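Glyoxalase/bleomycin resistance protein/dioxygenase (Vibrio splendidus, PDB 2RK9) belongs to the vicinal oxygen chelate superfamily of glyoxalases, bleomycin resistance proteins and dioxygenases and probably binds or transforms a small molecule. Local coordinates at the interface of chains A and B. Numbering follows the deposited sequence. Chains: chain A/B, Glyoxalase/bleomycin resistance protein/dioxygenase.

The interface of chains A and B. Residues chain A 71, 126, 128; chain B 11-14, 74.
At the end of strand 7-12 of chain B, where the chain turns out of the sheet towards its first helix, the backbone is met by loop residues of chain A in the two-fold dimer of this protein, which has the vicinal oxygen chelate fold of the glyoxalase family. A:Tyr128, just ahead of strand 129-134, reaches in with its phenol hydroxyl, and OH donates to B:Tyr12 O at 2.7 Å. The hydroxyl lies in the carbonyl plane on a lone pair, with a C=O...O angle of 127°, and the accepting oxygen sits at the edge of the phenol ring, in its plane. B:Tyr12 N lies 3.1 Å from A:Tyr128 OH, but its N-H is turned away from the hydroxyl and faces B:Gly74 O of its own chain. B:Leu11 closes over a face of the ring: its CD2 stands above the centre, while CB lies 3.5 Å from A:Tyr128 CE2. Together, the hydroxyl and the leucine should limit how the ring can turn.

Two residues before the tyrosine in chain A, A:Asp126 takes the amide of B:Phe14. B:Phe14 N donates to A:Asp126 OD1 at 3.0 Å in a fairly straight bond. The amide approaches on the syn side but 32° out of the carboxylate plane. The other carboxylate oxygen, OD2, receives at most a weak bond from the B:Cys13 thiol. With CG anti to its carbonyl carbon (chi1 -64°), B:Phe14 swings its ring past the carboxylate to A:Leu71, which comes from the opposite direction. A:Leu71 CD1 touches B:Phe14 CE2 at 3.7 Å and also reaches B:Tyr12 CD2 at 3.8 Å, bridging the two aromatic side chains.

Side chains of one subunit thus read the main chain of the other, probably helping to hold the end of the strand and the loop that leads into helix 16-26. Repeated by the two-fold, this patch probably helps set the register of the dimer, if the crystal pair is the biological one.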
loop_
_atom_site.group_PDB
_atom_site.type_symbol
_atom_site.label_atom_id
_atom_site.label_comp_id
_atom_site.label_asym_id
_atom_site.label_seq_id
_atom_site.Cartn_x
_atom_site.Cartn_y
_atom_site.Cartn_z
ATOM N N LEU A 71 0.344 -6.764 -11.984
ATOM C CA LEU A 71 1.304 -6.138 -11.092
ATOM C C LEU A 71 0.711 -6.205 -9.690
ATOM O O LEU A 71 -0.491 -6.423 -9.532
ATOM C CB LEU A 71 1.536 -4.674 -11.496
ATOM C CG LEU A 71 2.035 -4.444 -12.922
ATOM C CD1 LEU A 71 2.210 -2.944 -13.189
ATOM C CD2 LEU A 71 3.348 -5.189 -13.109
ATOM N N ASP A 126 -4.003 -2.350 -14.469
ATOM C CA ASP A 126 -2.628 -2.810 -14.285
ATOM C C ASP A 126 -2.569 -4.112 -13.496
ATOM O O ASP A 126 -1.534 -4.775 -13.455
ATOM C CB ASP A 126 -1.808 -1.732 -13.576
ATOM C CG ASP A 126 -1.791 -0.437 -14.346
ATOM O OD1 ASP A 126 -1.131 -0.393 -15.404
ATOM O OD2 ASP A 126 -2.454 0.527 -13.909
ATOM N N TYR A 128 -3.647 -4.380 -10.087
ATOM C CA TYR A 128 -3.723 -4.129 -8.654
ATOM C C TYR A 128 -5.121 -4.402 -8.105
ATOM O O TYR A 128 -6.124 -4.055 -8.732
ATOM C CB TYR A 128 -3.323 -2.679 -8.359
ATOM C CG TYR A 128 -1.934 -2.323 -8.838
ATOM C CD1 TYR A 128 -0.811 -2.933 -8.285
ATOM C CD2 TYR A 128 -1.743 -1.379 -9.851
ATOM C CE1 TYR A 128 0.471 -2.612 -8.728
ATOM C CE2 TYR A 128 -0.462 -1.054 -10.305
ATOM C CZ TYR A 128 0.637 -1.674 -9.738
ATOM O OH TYR A 128 1.900 -1.358 -10.176
ATOM N N LEU B 11 2.206 3.213 -7.458
ATOM C CA LEU B 11 1.994 2.122 -8.402
ATOM C C LEU B 11 2.532 2.374 -9.803
ATOM O O LEU B 11 2.279 3.421 -10.390
ATOM C CB LEU B 11 0.493 1.846 -8.515
ATOM C CG LEU B 11 -0.307 1.799 -7.213
ATOM C CD1 LEU B 11 -1.788 1.629 -7.544
ATOM C CD2 LEU B 11 0.199 0.662 -6.334
ATOM N N TYR B 12 3.268 1.403 -10.338
ATOM C CA TYR B 12 3.776 1.516 -11.697
ATOM C C TYR B 12 2.595 1.216 -12.620
ATOM O O TYR B 12 1.801 0.325 -12.334
ATOM C CB TYR B 12 4.880 0.496 -11.978
ATOM C CG TYR B 12 5.283 0.505 -13.439
ATOM C CD1 TYR B 12 6.001 1.574 -13.972
ATOM C CD2 TYR B 12 4.861 -0.506 -14.309
ATOM C CE1 TYR B 12 6.284 1.644 -15.333
ATOM C CE2 TYR B 12 5.139 -0.447 -15.669
ATOM C CZ TYR B 12 5.850 0.632 -16.172
ATOM O OH TYR B 12 6.124 0.700 -17.514
ATOM N N CYS B 13 2.488 1.951 -13.723
ATOM C CA CYS B 13 1.387 1.757 -14.663
ATOM C C CYS B 13 1.891 1.552 -16.089
ATOM O O CYS B 13 2.763 2.286 -16.555
ATOM C CB CYS B 13 0.443 2.963 -14.644
ATOM S SG CYS B 13 -0.302 3.339 -13.025
ATOM N N PHE B 14 1.335 0.562 -16.782
ATOM C CA PHE B 14 1.735 0.294 -18.161
ATOM C C PHE B 14 1.439 1.515 -19.031
ATOM O O PHE B 14 2.271 1.929 -19.832
ATOM C CB PHE B 14 0.989 -0.929 -18.704
ATOM C CG PHE B 14 1.324 -2.201 -17.989
ATOM C CD1 PHE B 14 2.532 -2.846 -18.217
ATOM C CD2 PHE B 14 0.433 -2.751 -17.080
ATOM C CE1 PHE B 14 2.849 -4.022 -17.546
ATOM C CE2 PHE B 14 0.741 -3.931 -16.402
ATOM C CZ PHE B 14 1.946 -4.564 -16.636
ATOM N N GLY B 74 6.001 -3.657 -9.079
ATOM C CA GLY B 74 5.350 -2.428 -9.482
ATOM C C GLY B 74 4.910 -1.545 -8.330
ATOM O O GLY B 74 4.521 -0.397 -8.546
#